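PDB 1VKB: hypothetical protein from Mus musculus, which probably acts as a gamma-glutamyl cyclotransferase-like enzyme of the AIG2 family, releasing 5-oxoproline from gamma-glutamyl amines. Local coordinates for residues 53-64 with 136-145. Numbering follows the deposited sequence.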
ATOM      1  N   PRO A  53      10.272  -5.886  -2.949  1.00 16.59           N
ATOM      2  CA  PRO A  53      10.668  -4.623  -3.565  1.00 14.67           C
ATOM      3  C   PRO A  53       9.552  -3.606  -3.575  1.00 14.57           C
ATOM      4  O   PRO A  53       8.422  -3.924  -3.983  1.00 17.52           O
ATOM      5  CB  PRO A  53      11.050  -5.025  -5.014  1.00 13.35           C
ATOM      6  CG  PRO A  53      11.177  -6.494  -4.983  1.00 17.22           C
ATOM      7  CD  PRO A  53      10.153  -6.946  -3.963  1.00 15.42           C
ATOM      8  N   LEU A  54       9.860  -2.369  -3.177  1.00 13.39           N
ATOM      9  CA  LEU A  54       8.938  -1.247  -3.285  1.00 12.32           C
ATOM     10  C   LEU A  54       9.566  -0.245  -4.195  1.00 14.93           C
ATOM     11  O   LEU A  54      10.647   0.283  -3.876  1.00 14.01           O
ATOM     12  CB  LEU A  54       8.680  -0.622  -1.915  1.00 12.45           C
ATOM     13  CG  LEU A  54       7.919   0.678  -1.829  1.00 14.46           C
ATOM     14  CD1 LEU A  54       6.532   0.494  -2.520  1.00 17.76           C
ATOM     15  CD2 LEU A  54       7.816   1.235  -0.403  1.00 17.79           C
ATOM     16  N   VAL A  55       8.922   0.002  -5.324  1.00 14.47           N
ATOM     17  CA  VAL A  55       9.481   0.873  -6.338  1.00 14.80           C
ATOM     18  C   VAL A  55       8.501   2.009  -6.641  1.00 17.12           C
ATOM     19  O   VAL A  55       7.300   1.859  -6.539  1.00 15.98           O
ATOM     20  CB  VAL A  55       9.825   0.112  -7.661  1.00 14.69           C
ATOM     21  CG1 VAL A  55      10.902  -0.953  -7.448  1.00 17.02           C
ATOM     22  CG2 VAL A  55       8.599  -0.543  -8.299  1.00 14.41           C
ATOM     23  N   ILE A  56       9.064   3.135  -7.051  1.00 14.26           N
ATOM     24  CA  ILE A  56       8.300   4.284  -7.501  1.00 14.97           C
ATOM     25  C   ILE A  56       8.487   4.344  -8.994  1.00 13.52           C
ATOM     26  O   ILE A  56       9.609   4.579  -9.500  1.00 12.49           O
ATOM     27  CB  ILE A  56       8.799   5.559  -6.810  1.00 14.84           C
ATOM     28  CG1 ILE A  56       8.590   5.486  -5.293  1.00 14.85           C
ATOM     29  CG2 ILE A  56       8.026   6.738  -7.337  1.00 13.26           C
ATOM     30  CD1 ILE A  56       9.266   6.613  -4.537  1.00 18.27           C
ATOM     31  N   ALA A  57       7.412   4.085  -9.720  1.00 13.25           N
ATOM     32  CA  ALA A  57       7.572   3.733 -11.119  1.00 15.33           C
ATOM     33  C   ALA A  57       6.425   4.184 -11.999  1.00 16.00           C
ATOM     34  O   ALA A  57       5.287   4.368 -11.553  1.00 15.80           O
ATOM     35  CB  ALA A  57       7.771   2.223 -11.244  1.00 17.01           C
ATOM     36  N   GLY A  58       6.725   4.311 -13.277  1.00 13.71           N
ATOM     37  CA  GLY A  58       5.734   4.710 -14.255  1.00 17.56           C
ATOM     38  C   GLY A  58       5.582   6.219 -14.332  1.00 16.62           C
ATOM     39  O   GLY A  58       6.160   6.963 -13.550  1.00 14.72           O
ATOM     40  N   GLU A  59       4.773   6.665 -15.299  1.00 18.03           N
ATOM     41  CA  GLU A  59       4.651   8.074 -15.560  1.00 20.02           C
ATOM     42  C   GLU A  59       4.017   8.864 -14.437  1.00 18.59           C
ATOM     43  O   GLU A  59       4.206  10.090 -14.341  1.00 20.79           O
ATOM     44  CB  GLU A  59       3.850   8.301 -16.856  1.00 22.33           C
ATOM     45  CG  GLU A  59       4.538   7.675 -18.057  1.00 35.87           C
ATOM     46  CD  GLU A  59       5.107   8.674 -19.039  1.00 54.10           C
ATOM     47  OE1 GLU A  59       5.479   9.806 -18.646  1.00 61.44           O
ATOM     48  OE2 GLU A  59       5.180   8.302 -20.228  1.00 61.98           O
ATOM     49  N   HIS A  60       3.274   8.203 -13.566  1.00 17.83           N
ATOM     50  CA  HIS A  60       2.637   8.866 -12.429  1.00 17.95           C
ATOM     51  C   HIS A  60       3.433   8.799 -11.141  1.00 15.30           C
ATOM     52  O   HIS A  60       2.982   9.319 -10.116  1.00 17.05           O
ATOM     53  CB  HIS A  60       1.265   8.246 -12.189  1.00 18.37           C
ATOM     54  CG  HIS A  60       0.391   8.363 -13.380  1.00 18.30           C
ATOM     55  ND1 HIS A  60      -0.074   9.581 -13.806  1.00 24.28           N
ATOM     56  CD2 HIS A  60       0.029   7.462 -14.321  1.00 24.71           C
ATOM     57  CE1 HIS A  60      -0.740   9.423 -14.939  1.00 29.36           C
ATOM     58  NE2 HIS A  60      -0.696   8.141 -15.269  1.00 27.52           N
ATOM     59  N   ASN A  61       4.607   8.200 -11.197  1.00 16.74           N
ATOM     60  CA  ASN A  61       5.416   8.008  -9.995  1.00 13.27           C
ATOM     61  C   ASN A  61       4.604   7.341  -8.868  1.00 12.95           C
ATOM     62  O   ASN A  61       4.616   7.747  -7.696  1.00 16.46           O
ATOM     63  CB  ASN A  61       6.016   9.339  -9.530  1.00 13.50           C
ATOM     64  CG  ASN A  61       6.900   9.981 -10.589  1.00 16.15           C
ATOM     65  OD1 ASN A  61       7.487   9.291 -11.431  1.00 16.01           O
ATOM     66  ND2 ASN A  61       6.999  11.318 -10.564  1.00 14.77           N
ATOM     67  N   ILE A  62       3.954   6.257  -9.227  1.00 14.31           N
ATOM     68  CA  ILE A  62       3.152   5.452  -8.290  1.00 14.45           C
ATOM     69  C   ILE A  62       4.062   4.497  -7.517  1.00 16.34           C
ATOM     70  O   ILE A  62       5.014   3.941  -8.078  1.00 14.36           O
ATOM     71  CB  ILE A  62       2.099   4.688  -9.091  1.00 13.18           C
ATOM     72  CG1 ILE A  62       0.982   5.683  -9.451  1.00 16.83           C
ATOM     73  CG2 ILE A  62       1.486   3.598  -8.284  1.00 16.83           C
ATOM     74  CD1 ILE A  62       0.039   5.139 -10.525  1.00 21.73           C
ATOM     75  N   PRO A  63       3.803   4.315  -6.237  1.00 14.74           N
ATOM     76  CA  PRO A  63       4.484   3.272  -5.513  1.00 14.84           C
ATOM     77  C   PRO A  63       3.860   1.898  -5.734  1.00 15.36           C
ATOM     78  O   PRO A  63       2.628   1.722  -5.654  1.00 16.03           O
ATOM     79  CB  PRO A  63       4.317   3.692  -4.063  1.00 14.47           C
ATOM     80  CG  PRO A  63       2.946   4.347  -4.014  1.00 16.30           C
ATOM     81  CD  PRO A  63       2.900   5.082  -5.360  1.00 15.08           C
ATOM     82  N   TRP A  64       4.721   0.920  -5.961  1.00 13.78           N
ATOM     83  CA  TRP A  64       4.297  -0.452  -6.216  1.00 13.86           C
ATOM     84  C   TRP A  64       5.082  -1.409  -5.379  1.00 15.25           C
ATOM     85  O   TRP A  64       6.316  -1.451  -5.476  1.00 16.12           O
ATOM     86  CB  TRP A  64       4.519  -0.830  -7.685  1.00 13.84           C
ATOM     87  CG  TRP A  64       4.076   0.181  -8.726  1.00 13.26           C
ATOM     88  CD1 TRP A  64       4.770   1.244  -9.179  1.00 16.36           C
ATOM     89  CD2 TRP A  64       2.862   0.126  -9.521  1.00 11.29           C
ATOM     90  NE1 TRP A  64       4.067   1.886 -10.187  1.00 17.53           N
ATOM     91  CE2 TRP A  64       2.893   1.216 -10.405  1.00 12.96           C
ATOM     92  CE3 TRP A  64       1.755  -0.715  -9.546  1.00 15.27           C
ATOM     93  CZ2 TRP A  64       1.851   1.482 -11.304  1.00 15.34           C
ATOM     94  CZ3 TRP A  64       0.727  -0.446 -10.442  1.00 16.90           C
ATOM     95  CH2 TRP A  64       0.794   0.637 -11.304  1.00 15.50           C
ATOM     96  N   TRP A 136      11.157  -2.249 -14.193  1.00 14.32           N
ATOM     97  CA  TRP A 136      11.024  -1.688 -12.852  1.00 14.27           C
ATOM     98  C   TRP A 136      11.811  -2.457 -11.822  1.00 17.36           C
ATOM     99  O   TRP A 136      12.062  -1.948 -10.730  1.00 16.99           O
ATOM    100  CB  TRP A 136       9.589  -1.609 -12.428  1.00 14.90           C
ATOM    101  CG  TRP A 136       8.705  -0.692 -13.292  1.00 13.28           C
ATOM    102  CD1 TRP A 136       9.085   0.151 -14.277  1.00 16.90           C
ATOM    103  CD2 TRP A 136       7.298  -0.493 -13.123  1.00 14.31           C
ATOM    104  NE1 TRP A 136       7.996   0.812 -14.792  1.00 16.48           N
ATOM    105  CE2 TRP A 136       6.882   0.430 -14.096  1.00 16.24           C
ATOM    106  CE3 TRP A 136       6.342  -1.000 -12.221  1.00 18.48           C
ATOM    107  CZ2 TRP A 136       5.562   0.867 -14.193  1.00 16.53           C
ATOM    108  CZ3 TRP A 136       5.011  -0.593 -12.363  1.00 16.85           C
ATOM    109  CH2 TRP A 136       4.645   0.299 -13.327  1.00 16.71           C
ATOM    110  N   LEU A 137      12.225  -3.677 -12.165  1.00 15.92           N
ATOM    111  CA  LEU A 137      13.084  -4.450 -11.270  1.00 15.39           C
ATOM    112  C   LEU A 137      14.412  -3.788 -11.044  1.00 15.88           C
ATOM    113  O   LEU A 137      15.098  -4.133 -10.089  1.00 17.35           O
ATOM    114  CB  LEU A 137      13.312  -5.872 -11.794  1.00 17.31           C
ATOM    115  CG  LEU A 137      12.059  -6.732 -11.855  1.00 17.31           C
ATOM    116  CD1 LEU A 137      12.302  -8.030 -12.622  1.00 25.37           C
ATOM    117  CD2 LEU A 137      11.517  -7.047 -10.469  1.00 21.98           C
ATOM    118  N   PHE A 138      14.812  -2.888 -11.945  1.00 14.66           N
ATOM    119  CA  PHE A 138      16.094  -2.172 -11.814  1.00 15.83           C
ATOM    120  C   PHE A 138      16.003  -0.817 -11.134  1.00 17.20           C
ATOM    121  O   PHE A 138      16.997  -0.090 -11.097  1.00 15.54           O
ATOM    122  CB  PHE A 138      16.726  -2.016 -13.174  1.00 17.46           C
ATOM    123  CG  PHE A 138      16.941  -3.337 -13.824  1.00 17.75           C
ATOM    124  CD1 PHE A 138      17.737  -4.269 -13.222  1.00 20.95           C
ATOM    125  CD2 PHE A 138      16.217  -3.688 -14.943  1.00 36.02           C
ATOM    126  CE1 PHE A 138      17.925  -5.533 -13.790  1.00 32.13           C
ATOM    127  CE2 PHE A 138      16.369  -4.932 -15.507  1.00 39.76           C
ATOM    128  CZ  PHE A 138      17.224  -5.864 -14.924  1.00 34.63           C
ATOM    129  N   LEU A 139      14.836  -0.496 -10.595  1.00 15.35           N
ATOM    130  CA  LEU A 139      14.644   0.780  -9.897  1.00 13.69           C
ATOM    131  C   LEU A 139      15.027   0.593  -8.424  1.00 13.73           C
ATOM    132  O   LEU A 139      15.146  -0.543  -7.943  1.00 12.59           O
ATOM    133  CB  LEU A 139      13.199   1.240  -9.993  1.00 17.47           C
ATOM    134  CG  LEU A 139      12.752   1.673 -11.373  1.00 16.66           C
ATOM    135  CD1 LEU A 139      11.247   1.869 -11.361  1.00 19.44           C
ATOM    136  CD2 LEU A 139      13.460   2.960 -11.780  1.00 20.26           C
ATOM    137  N   PRO A 140      15.233   1.694  -7.704  1.00 14.39           N
ATOM    138  CA  PRO A 140      15.620   1.586  -6.314  1.00 15.01           C
ATOM    139  C   PRO A 140      14.535   0.883  -5.489  1.00 14.80           C
ATOM    140  O   PRO A 140      13.374   1.136  -5.711  1.00 14.46           O
ATOM    141  CB  PRO A 140      15.750   3.043  -5.885  1.00 13.47           C
ATOM    142  CG  PRO A 140      16.099   3.776  -7.135  1.00 13.51           C
ATOM    143  CD  PRO A 140      15.227   3.092  -8.170  1.00 13.20           C
ATOM    144  N   TYR A 141      14.933   0.046  -4.537  1.00 14.05           N
ATOM    145  CA  TYR A 141      13.987  -0.634  -3.643  1.00 12.54           C
ATOM    146  C   TYR A 141      13.924   0.045  -2.308  1.00 15.58           C
ATOM    147  O   TYR A 141      14.917   0.106  -1.593  1.00 14.53           O
ATOM    148  CB  TYR A 141      14.358  -2.101  -3.423  1.00 12.62           C
ATOM    149  CG  TYR A 141      14.356  -2.986  -4.659  1.00 11.58           C
ATOM    150  CD1 TYR A 141      13.817  -2.578  -5.883  1.00 15.04           C
ATOM    151  CD2 TYR A 141      14.909  -4.255  -4.597  1.00 18.52           C
ATOM    152  CE1 TYR A 141      13.837  -3.435  -6.990  1.00 13.35           C
ATOM    153  CE2 TYR A 141      14.930  -5.104  -5.704  1.00 18.55           C
ATOM    154  CZ  TYR A 141      14.384  -4.703  -6.881  1.00 17.16           C
ATOM    155  OH  TYR A 141      14.452  -5.547  -7.986  1.00 19.23           O
ATOM    156  N   HIS A 142      12.737   0.556  -1.996  1.00 14.89           N
ATOM    157  CA  HIS A 142      12.504   1.424  -0.854  1.00 15.90           C
ATOM    158  C   HIS A 142      12.048   0.652   0.348  1.00 16.09           C
ATOM    159  O   HIS A 142      11.310  -0.323   0.241  1.00 15.03           O
ATOM    160  CB  HIS A 142      11.409   2.438  -1.208  1.00 16.21           C
ATOM    161  CG  HIS A 142      11.857   3.496  -2.169  1.00 15.00           C
ATOM    162  ND1 HIS A 142      12.455   4.658  -1.757  1.00 14.82           N
ATOM    163  CD2 HIS A 142      11.877   3.519  -3.516  1.00 15.72           C
ATOM    164  CE1 HIS A 142      12.790   5.375  -2.815  1.00 15.84           C
ATOM    165  NE2 HIS A 142      12.466   4.698  -3.898  1.00 16.48           N
ATOM    166  N   GLU A 143      12.435   1.131   1.515  1.00 15.45           N
ATOM    167  CA  GLU A 143      11.889   0.599   2.771  1.00 17.56           C
ATOM    168  C   GLU A 143      10.547   1.254   3.068  1.00 17.13           C
ATOM    169  O   GLU A 143       9.653   0.649   3.685  1.00 17.26           O
ATOM    170  CB  GLU A 143      12.874   0.844   3.908  1.00 19.31           C
ATOM    171  CG  GLU A 143      14.122  -0.024   3.772  1.00 24.62           C
ATOM    172  CD  GLU A 143      15.222   0.324   4.779  1.00 26.42           C
ATOM    173  OE1 GLU A 143      15.005   1.198   5.638  1.00 32.87           O
ATOM    174  OE2 GLU A 143      16.300  -0.294   4.672  1.00 35.54           O
ATOM    175  N   SER A 144      10.410   2.515   2.666  1.00 17.30           N
ATOM    176  CA  SER A 144       9.185   3.260   2.901  1.00 17.14           C
ATOM    177  C   SER A 144       8.945   4.234   1.762  1.00 19.90           C
ATOM    178  O   SER A 144       9.898   4.651   1.077  1.00 17.77           O
ATOM    179  CB  SER A 144       9.195   3.988   4.247  0.65 20.58           C
ATOM    180  OG  SER A 144      10.123   5.025   4.312  0.65 22.34           O
ATOM    181  N   TYR A 145       7.683   4.632   1.621  1.00 15.45           N
ATOM    182  CA  TYR A 145       7.266   5.581   0.587  1.00 13.63           C
ATOM    183  C   TYR A 145       6.888   6.956   1.150  1.00 16.97           C
ATOM    184  O   TYR A 145       6.073   7.066   2.078  1.00 15.75           O
ATOM    185  CB  TYR A 145       6.049   5.047  -0.151  1.00 15.61           C
ATOM    186  CG  TYR A 145       5.484   6.035  -1.152  1.00 11.98           C
ATOM    187  CD1 TYR A 145       6.123   6.291  -2.330  1.00 13.58           C
ATOM    188  CD2 TYR A 145       4.287   6.730  -0.881  1.00 12.92           C
ATOM    189  CE1 TYR A 145       5.591   7.259  -3.275  1.00 13.99           C
ATOM    190  CE2 TYR A 145       3.757   7.620  -1.780  1.00 15.93           C
ATOM    191  CZ  TYR A 145       4.410   7.902  -2.962  1.00 16.95           C
ATOM    192  OH  TYR A 145       3.856   8.798  -3.835  1.00 14.59           O
TER
HETATM  193  O   HOH W   1      11.872  -2.722  -0.994  1.00 16.66           O
HETATM  194  O   HOH W   2      11.908   3.165  -6.642  1.00 13.50           O
HETATM  195  O   HOH W   3       5.489   9.366  -5.801  1.00 14.73           O
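Trp-136 lays its indole over Ala-57, whose CB stands 3.5 Å from the centroid of the Trp-136 five-membered ring, and this CH-pi contact is the first of several by which the segment 136-145, a 3-10 turn running into loop, meets the beta hairpin of strands 54-57 and 62-66. Pro-53 CB sits squarely over the Tyr-141 ring, 5° off its normal, Pro-63 CG is centred over Tyr-145, and Ile-56 CD1 covers a face of His-142. A chi1 of 175°, which sets CG opposite the main-chain nitrogen, lays the Tyr-145 ring with one face against Pro-63 and its edge toward Ile-56.

The two indoles meet obliquely, Trp-136 CZ3 3.4 Å from Trp-64 CE2, with the Trp-136 six-membered ring inclined at 39° to the Trp-64 five-membered ring; on the opposite face of Trp-64 lies Ile-62 CG2, and Tyr-100 also stacks on this indole. Trp-64 is further fixed by a nearly straight bond from NE1 to Ala-57 O (3.1 Å), an oxygen that also accepts from Ile-62 N on the other face of its carbonyl plane. Were Trp-136 cut back to an alanine, Ala-57 CB would probably lose the indole face it packs against, keeping Leu-139 CD1 as neighbour, and Trp-64 the contact with CZ3 and CH2.

Direct polar contact is sparse: His-142 N donates to Leu-54 O (2.8 Å) in a nearly straight bond. Beside it, water 1 joins Leu-54 N to His-142 O and water 2 joins Ile-56 N to Pro-140 O, while water 3 links Asn-61 O with Tyr-145 OH. The loop thus follows strand 54-57 without completing a regular strand pairing: apolar groups over aromatic faces supply most of the contact, and water satisfies backbone groups that a neighbouring strand would otherwise engage.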